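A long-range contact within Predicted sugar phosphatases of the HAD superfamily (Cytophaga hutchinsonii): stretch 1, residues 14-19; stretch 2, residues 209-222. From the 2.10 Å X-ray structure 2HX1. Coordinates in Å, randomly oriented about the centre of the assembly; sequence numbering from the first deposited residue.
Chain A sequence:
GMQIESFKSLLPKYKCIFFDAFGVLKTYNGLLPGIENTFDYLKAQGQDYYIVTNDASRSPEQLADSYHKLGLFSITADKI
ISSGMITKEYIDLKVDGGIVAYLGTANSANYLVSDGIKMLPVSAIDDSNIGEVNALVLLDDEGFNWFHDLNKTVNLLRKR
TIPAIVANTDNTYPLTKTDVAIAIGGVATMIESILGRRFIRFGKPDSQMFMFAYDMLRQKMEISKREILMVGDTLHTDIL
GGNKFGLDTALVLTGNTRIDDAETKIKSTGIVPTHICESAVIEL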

ATOM      1  N   TYR A  14     -39.673  -3.083   2.063  1.00 31.30           N
ATOM      2  CA  TYR A  14     -38.979  -2.487   0.914  1.00 28.28           C
ATOM      3  C   TYR A  14     -39.818  -2.397  -0.338  1.00 26.35           C
ATOM      4  O   TYR A  14     -40.580  -3.289  -0.635  1.00 26.22           O
ATOM      5  N   LYS A  15     -39.625  -1.309  -1.081  1.00 27.43           N
ATOM      6  CA  LYS A  15     -40.301  -1.076  -2.348  1.00 27.88           C
ATOM      7  C   LYS A  15     -39.499  -1.595  -3.545  1.00 26.89           C
ATOM      8  O   LYS A  15     -40.073  -1.895  -4.578  1.00 28.12           O
ATOM      9  N   CYS A  16     -38.177  -1.721  -3.402  1.00 26.89           N
ATOM     10  CA  CYS A  16     -37.360  -2.343  -4.457  1.00 24.24           C
ATOM     11  C   CYS A  16     -36.164  -3.048  -3.870  1.00 24.14           C
ATOM     12  O   CYS A  16     -35.629  -2.612  -2.849  1.00 21.32           O
ATOM     13  N   ILE A  17     -35.787  -4.172  -4.480  1.00 21.87           N
ATOM     14  CA  ILE A  17     -34.578  -4.891  -4.106  1.00 21.28           C
ATOM     15  C   ILE A  17     -33.515  -4.637  -5.182  1.00 21.79           C
ATOM     16  O   ILE A  17     -33.815  -4.666  -6.381  1.00 24.19           O
ATOM     17  N   PHE A  18     -32.292  -4.345  -4.754  1.00 21.31           N
ATOM     18  CA  PHE A  18     -31.117  -4.412  -5.628  1.00 22.41           C
ATOM     19  C   PHE A  18     -30.310  -5.666  -5.268  1.00 22.36           C
ATOM     20  O   PHE A  18     -29.918  -5.836  -4.130  1.00 19.65           O
ATOM     21  N   PHE A  19     -30.113  -6.543  -6.254  1.00 20.71           N
ATOM     22  CA  PHE A  19     -29.378  -7.780  -6.075  1.00 21.37           C
ATOM     23  C   PHE A  19     -28.003  -7.674  -6.749  1.00 20.30           C
ATOM     24  O   PHE A  19     -27.943  -7.354  -7.912  1.00 19.44           O
HETATM   25  N   MSE A 209     -24.792   3.811 -10.416  1.00 21.88           N
HETATM   26  CA  MSE A 209     -25.769   2.816 -10.864  1.00 22.64           C
HETATM   27  C   MSE A 209     -27.023   2.862  -9.993  1.00 24.45           C
HETATM   28  O   MSE A 209     -28.182   2.787 -10.523  1.00 24.93           O
ATOM     29  N   PHE A 210     -26.780   2.990  -8.678  1.00 21.98           N
ATOM     30  CA  PHE A 210     -27.845   3.137  -7.690  1.00 22.99           C
ATOM     31  C   PHE A 210     -28.689   4.338  -8.049  1.00 21.99           C
ATOM     32  O   PHE A 210     -29.897   4.271  -8.035  1.00 25.37           O
HETATM   33  N   MSE A 211     -28.047   5.445  -8.366  1.00 22.95           N
HETATM   34  CA  MSE A 211     -28.763   6.674  -8.668  1.00 24.31           C
HETATM   35  C   MSE A 211     -29.651   6.532  -9.927  1.00 26.57           C
HETATM   36  O   MSE A 211     -30.746   7.084 -10.011  1.00 28.53           O
ATOM     37  N   PHE A 212     -29.149   5.799 -10.909  1.00 26.74           N
ATOM     38  CA  PHE A 212     -29.883   5.523 -12.142  1.00 25.24           C
ATOM     39  C   PHE A 212     -31.170   4.719 -11.862  1.00 23.87           C
ATOM     40  O   PHE A 212     -32.257   5.088 -12.307  1.00 20.54           O
ATOM     41  N   ALA A 213     -31.039   3.660 -11.066  1.00 23.48           N
ATOM     42  CA  ALA A 213     -32.166   2.814 -10.677  1.00 22.62           C
ATOM     43  C   ALA A 213     -33.136   3.620  -9.822  1.00 25.16           C
ATOM     44  O   ALA A 213     -34.349   3.555 -10.016  1.00 25.32           O
ATOM     45  N   TYR A 214     -32.596   4.369  -8.870  1.00 24.24           N
ATOM     46  CA  TYR A 214     -33.425   5.155  -7.954  1.00 25.28           C
ATOM     47  C   TYR A 214     -34.254   6.164  -8.731  1.00 25.16           C
ATOM     48  O   TYR A 214     -35.451   6.307  -8.503  1.00 21.91           O
ATOM     49  N   ASP A 215     -33.601   6.889  -9.628  1.00 23.62           N
ATOM     50  CA  ASP A 215     -34.302   7.880 -10.444  1.00 27.41           C
ATOM     51  C   ASP A 215     -35.448   7.228 -11.255  1.00 26.95           C
ATOM     52  O   ASP A 215     -36.510   7.808 -11.386  1.00 26.00           O
HETATM   53  N   MSE A 216     -35.232   6.028 -11.799  1.00 25.18           N
HETATM   54  CA  MSE A 216     -36.298   5.340 -12.517  1.00 27.28           C
HETATM   55  C   MSE A 216     -37.455   5.008 -11.591  1.00 25.26           C
HETATM   56  O   MSE A 216     -38.606   5.156 -11.958  1.00 25.07           O
ATOM     57  N   LEU A 217     -37.161   4.551 -10.381  1.00 24.40           N
ATOM     58  CA  LEU A 217     -38.230   4.208  -9.442  1.00 24.75           C
ATOM     59  C   LEU A 217     -39.021   5.461  -9.067  1.00 25.83           C
ATOM     60  O   LEU A 217     -40.252   5.469  -9.029  1.00 24.71           O
ATOM     61  N   ARG A 218     -38.310   6.546  -8.834  1.00 26.35           N
ATOM     62  CA  ARG A 218     -38.951   7.790  -8.488  1.00 29.57           C
ATOM     63  C   ARG A 218     -39.909   8.290  -9.553  1.00 30.98           C
ATOM     64  O   ARG A 218     -40.864   9.013  -9.203  1.00 30.18           O
ATOM     65  N   GLN A 219     -39.688   7.911 -10.824  1.00 30.67           N
ATOM     66  CA  GLN A 219     -40.599   8.320 -11.909  1.00 32.37           C
ATOM     67  C   GLN A 219     -41.962   7.610 -11.872  1.00 31.79           C
ATOM     68  O   GLN A 219     -42.874   7.964 -12.643  1.00 32.46           O
ATOM     69  N   LYS A 220     -42.099   6.574 -11.058  1.00 30.82           N
ATOM     70  CA  LYS A 220     -43.349   5.832 -11.019  1.00 30.34           C
ATOM     71  C   LYS A 220     -43.899   5.588  -9.611  1.00 28.77           C
ATOM     72  O   LYS A 220     -44.986   5.046  -9.459  1.00 29.56           O
HETATM   73  N   MSE A 221     -43.189   6.007  -8.577  1.00 28.34           N
HETATM   74  CA  MSE A 221     -43.697   5.804  -7.228  1.00 27.43           C
HETATM   75  C   MSE A 221     -43.069   6.715  -6.213  1.00 26.96           C
HETATM   76  O   MSE A 221     -42.001   7.280  -6.440  1.00 28.49           O
ATOM     77  N   GLU A 222     -43.719   6.819  -5.059  1.00 27.63           N
ATOM     78  CA  GLU A 222     -43.097   7.445  -3.903  1.00 29.68           C
ATOM     79  C   GLU A 222     -42.135   6.447  -3.251  1.00 26.48           C
ATOM     80  O   GLU A 222     -42.519   5.398  -2.775  1.00 23.10           O
TER

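Residues 14-19 and 209-222 lie far apart in sequence but pack side by side in the fold. Strand 16-19 runs nearly antiparallel to the helix of stretch 2, with 157° between their N-to-C directions. The two axes approach to 11.0 Å, and about 359 Å² of surface is buried between the stretches.

Tyr14 takes no part. Its side chain, chi1 m, does not reach the other stretch, and its OH is hydrogen-bonded elsewhere in the structure.

Lys15 carries the polar end of the contact. Its CA-to-CB bond points toward the other stretch, chi1 is m, and chi2 to chi4 are all t. The chain is therefore nearly straight beyond its first bend, and it delivers the ammonium group to the backbone of Glu222. Lys15 NZ donates a hydrogen bond to Glu222 O at 2.7 Å. The carboxylate of the same residue is nearby, but Lys15 NZ and Glu222 OE1 are 4.6 Å apart, too far for a salt bridge. Water 1 spans this gap. It accepts from Lys15 NZ at 2.9 Å and donates to Glu222 OE1 at 3.0 Å. Glu222 has chi1 and chi2 both t. Nearer its own backbone, Lys15 CB meets Met221 SE at 4.2 Å. Met221 is a selenomethionine with rotamer p, t, p, and its CA-to-CB bond points toward stretch 1. Lys15 thus combines an apolar contact at its base with polar ones at its tip.

Cys16 begins the strand and points toward the helix with chi1 t. Its CA lies 8.3 Å from the CA of Leu217. Cys16 CB touches Leu217 CD1 at 3.6 Å, a close apolar contact. Leu217 also points toward the strand, with chi1 m and chi2 t.

Ile17 points away, as expected from the alternation of side chains along a strand. Its rotamer is m, m, and it makes no contact with the helix.

Phe18 points toward the helix again and has the largest covered area in the contact, 86 Å². With chi1 m and chi2 at -11°, its ring reaches several helix residues. Phe18 CZ meets Ala213 CB at 3.5 Å; the methyl points toward the strand and meets the ring directly. Phe18 CE1 lies 4.2 Å from Leu217 CD1, which sits at the ring edge, near its plane. The same leucine methyl thus touches both Cys16 and Phe18. Phe18 CD2 approaches Phe210 CD1 at 3.7 Å. The CA-to-CB bond of Phe210 points sideways to the strand, and chi1 is m. The two phenyl planes are near parallel, at 16°, but slid apart, with centroids 6.0 Å apart, so the rings barely overlap.

Phe19, chi1 m, is out of reach of the helix. Within the strand, Cys16 and Phe18 therefore form the apolar contact, with Phe210, Ala213 and Leu217 as their main partners.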

ATOM      1  CB  TYR A  14     -37.697  -3.279   0.643  1.00 27.08           C
ATOM      2  CG  TYR A  14     -36.796  -3.251   1.845  1.00 23.83           C
ATOM      3  CD1 TYR A  14     -36.178  -2.082   2.229  1.00 17.91           C
ATOM      4  CD2 TYR A  14     -36.593  -4.388   2.615  1.00 21.35           C
ATOM      5  CE1 TYR A  14     -35.367  -2.037   3.338  1.00 17.45           C
ATOM      6  CE2 TYR A  14     -35.793  -4.358   3.735  1.00 24.62           C
ATOM      7  CZ  TYR A  14     -35.184  -3.174   4.101  1.00 19.95           C
ATOM      8  OH  TYR A  14     -34.372  -3.144   5.220  1.00 23.84           O
ATOM      9  CB  LYS A  15     -40.623   0.418  -2.481  1.00 25.81           C
ATOM     10  CG  LYS A  15     -41.644   0.862  -1.431  1.00 29.49           C
ATOM     11  CD  LYS A  15     -42.007   2.336  -1.556  1.00 28.38           C
ATOM     12  CE  LYS A  15     -42.807   2.840  -0.365  1.00 36.06           C
ATOM     13  NZ  LYS A  15     -42.816   4.362  -0.249  1.00 31.57           N
ATOM     14  CB  CYS A  16     -36.890  -1.300  -5.456  1.00 26.84           C
ATOM     15  SG  CYS A  16     -36.206  -1.983  -6.976  1.00 25.38           S
ATOM     16  CB  ILE A  17     -34.837  -6.447  -3.955  1.00 23.29           C
ATOM     17  CG1 ILE A  17     -36.139  -6.722  -3.201  1.00 23.12           C
ATOM     18  CG2 ILE A  17     -33.689  -7.146  -3.227  1.00 20.91           C
ATOM     19  CD1 ILE A  17     -36.115  -6.218  -1.752  1.00 22.60           C
ATOM     20  CB  PHE A  18     -30.185  -3.185  -5.496  1.00 23.39           C
ATOM     21  CG  PHE A  18     -30.826  -1.849  -5.842  1.00 23.13           C
ATOM     22  CD1 PHE A  18     -32.056  -1.750  -6.456  1.00 20.76           C
ATOM     23  CD2 PHE A  18     -30.133  -0.672  -5.596  1.00 27.11           C
ATOM     24  CE1 PHE A  18     -32.602  -0.510  -6.771  1.00 22.71           C
ATOM     25  CE2 PHE A  18     -30.703   0.564  -5.888  1.00 17.16           C
ATOM     26  CZ  PHE A  18     -31.915   0.630  -6.497  1.00 22.00           C
ATOM     27  CB  PHE A  19     -30.122  -8.944  -6.739  1.00 22.61           C
ATOM     28  CG  PHE A  19     -31.360  -9.423  -5.999  1.00 23.43           C
ATOM     29  CD1 PHE A  19     -31.257 -10.201  -4.861  1.00 25.17           C
ATOM     30  CD2 PHE A  19     -32.608  -9.139  -6.474  1.00 18.94           C
ATOM     31  CE1 PHE A  19     -32.367 -10.653  -4.209  1.00 27.83           C
ATOM     32  CE2 PHE A  19     -33.728  -9.586  -5.812  1.00 25.83           C
ATOM     33  CZ  PHE A  19     -33.610 -10.363  -4.711  1.00 26.84           C
HETATM   34  CB  MSE A 209     -25.183   1.421 -10.872  1.00 21.09           C
HETATM   35  CG  MSE A 209     -24.257   1.152 -12.050  1.00 26.63           C
HETATM   36 SE   MSE A 209     -23.624  -0.690 -12.014  0.70 22.99          SE
HETATM   37  CE  MSE A 209     -22.706  -0.807 -10.309  1.00 20.94           C
ATOM     38  CB  PHE A 210     -27.301   3.371  -6.271  1.00 21.77           C
ATOM     39  CG  PHE A 210     -26.501   2.223  -5.687  1.00 22.43           C
ATOM     40  CD1 PHE A 210     -26.763   0.909  -6.004  1.00 24.60           C
ATOM     41  CD2 PHE A 210     -25.482   2.489  -4.784  1.00 25.27           C
ATOM     42  CE1 PHE A 210     -26.017  -0.129  -5.427  1.00 29.88           C
ATOM     43  CE2 PHE A 210     -24.732   1.480  -4.224  1.00 26.57           C
ATOM     44  CZ  PHE A 210     -25.000   0.157  -4.539  1.00 25.92           C
HETATM   45  CB  MSE A 211     -27.752   7.813  -8.828  1.00 24.49           C
HETATM   46  CG  MSE A 211     -28.391   9.165  -9.044  1.00 32.95           C
HETATM   47 SE   MSE A 211     -29.771   9.703  -7.675  0.70 42.38          SE
HETATM   48  CE  MSE A 211     -28.689  10.584  -6.210  1.00 43.16           C
ATOM     49  CB  PHE A 212     -28.947   4.801 -13.137  1.00 26.82           C
ATOM     50  CG  PHE A 212     -29.623   4.401 -14.397  1.00 30.01           C
ATOM     51  CD1 PHE A 212     -29.931   5.340 -15.352  1.00 37.38           C
ATOM     52  CD2 PHE A 212     -30.003   3.086 -14.603  1.00 36.50           C
ATOM     53  CE1 PHE A 212     -30.584   4.965 -16.517  1.00 37.82           C
ATOM     54  CE2 PHE A 212     -30.676   2.708 -15.745  1.00 33.39           C
ATOM     55  CZ  PHE A 212     -30.960   3.631 -16.706  1.00 36.69           C
ATOM     56  CB  ALA A 213     -31.688   1.585  -9.893  1.00 20.08           C
ATOM     57  CB  TYR A 214     -32.541   5.876  -6.940  1.00 26.51           C
ATOM     58  CG  TYR A 214     -33.260   6.724  -5.885  1.00 28.84           C
ATOM     59  CD1 TYR A 214     -34.303   6.205  -5.110  1.00 32.51           C
ATOM     60  CD2 TYR A 214     -32.854   8.021  -5.636  1.00 33.69           C
ATOM     61  CE1 TYR A 214     -34.927   6.971  -4.142  1.00 32.97           C
ATOM     62  CE2 TYR A 214     -33.478   8.808  -4.666  1.00 35.64           C
ATOM     63  CZ  TYR A 214     -34.518   8.282  -3.920  1.00 38.04           C
ATOM     64  OH  TYR A 214     -35.121   9.090  -2.956  1.00 36.81           O
ATOM     65  CB  ASP A 215     -33.315   8.564 -11.403  1.00 29.88           C
ATOM     66  CG  ASP A 215     -33.948   9.688 -12.167  1.00 39.30           C
ATOM     67  OD1 ASP A 215     -34.484  10.617 -11.514  1.00 43.07           O
ATOM     68  OD2 ASP A 215     -33.917   9.639 -13.415  1.00 48.56           O
HETATM   69  CB  MSE A 216     -35.779   4.081 -13.199  1.00 26.34           C
HETATM   70  CG  MSE A 216     -34.887   4.433 -14.384  1.00 33.58           C
HETATM   71 SE   MSE A 216     -34.488   2.924 -15.483  0.70 35.41          SE
HETATM   72  CE  MSE A 216     -36.322   2.720 -16.450  1.00 56.80           C
ATOM     73  CB  LEU A 217     -37.669   3.490  -8.202  1.00 26.47           C
ATOM     74  CG  LEU A 217     -37.134   2.055  -8.439  1.00 25.72           C
ATOM     75  CD1 LEU A 217     -36.121   1.633  -7.374  1.00 18.77           C
ATOM     76  CD2 LEU A 217     -38.251   1.042  -8.576  1.00 25.16           C
ATOM     77  CB  ARG A 218     -37.912   8.871  -8.152  1.00 29.54           C
ATOM     78  CG  ARG A 218     -37.375   8.745  -6.739  1.00 34.06           C
ATOM     79  CD  ARG A 218     -36.423   9.898  -6.380  1.00 37.14           C
ATOM     80  NE  ARG A 218     -37.126  11.159  -6.094  1.00 51.13           N
ATOM     81  CZ  ARG A 218     -37.752  11.468  -4.945  1.00 48.68           C
ATOM     82  NH1 ARG A 218     -37.805  10.609  -3.931  1.00 44.36           N
ATOM     83  NH2 ARG A 218     -38.349  12.661  -4.819  1.00 45.58           N
ATOM     84  CB  GLN A 219     -39.964   8.108 -13.294  1.00 30.57           C
ATOM     85  CG  GLN A 219     -38.786   9.030 -13.587  1.00 35.91           C
ATOM     86  CD  GLN A 219     -38.077   8.678 -14.909  1.00 40.37           C
ATOM     87  OE1 GLN A 219     -36.843   8.743 -15.007  1.00 55.39           O
ATOM     88  NE2 GLN A 219     -38.859   8.292 -15.925  1.00 53.66           N
ATOM     89  CB  LYS A 220     -43.229   4.506 -11.783  1.00 30.71           C
ATOM     90  CG  LYS A 220     -42.189   3.565 -11.242  1.00 33.66           C
ATOM     91  CD  LYS A 220     -42.261   2.215 -11.976  1.00 40.25           C
ATOM     92  CE  LYS A 220     -41.064   1.309 -11.605  1.00 42.07           C
ATOM     93  NZ  LYS A 220     -41.249  -0.118 -12.040  1.00 51.04           N
HETATM   94  CB  MSE A 221     -43.446   4.367  -6.767  1.00 25.09           C
HETATM   95  CG  MSE A 221     -41.983   4.053  -6.453  1.00 28.08           C
HETATM   96 SE   MSE A 221     -41.751   2.093  -6.168  0.70 27.49          SE
HETATM   97  CE  MSE A 221     -41.898   1.581  -8.026  1.00 35.12           C
ATOM     98  CB  GLU A 222     -44.119   7.918  -2.857  1.00 29.53           C
ATOM     99  CG  GLU A 222     -43.478   8.721  -1.733  1.00 32.46           C
ATOM    100  CD  GLU A 222     -44.403   8.965  -0.545  1.00 39.54           C
ATOM    101  OE1 GLU A 222     -45.340   8.161  -0.312  1.00 45.86           O
ATOM    102  OE2 GLU A 222     -44.171   9.971   0.175  1.00 53.03           O
TER
HETATM  103  O   HOH W   1     -45.364   5.323   0.701  1.00 45.54           O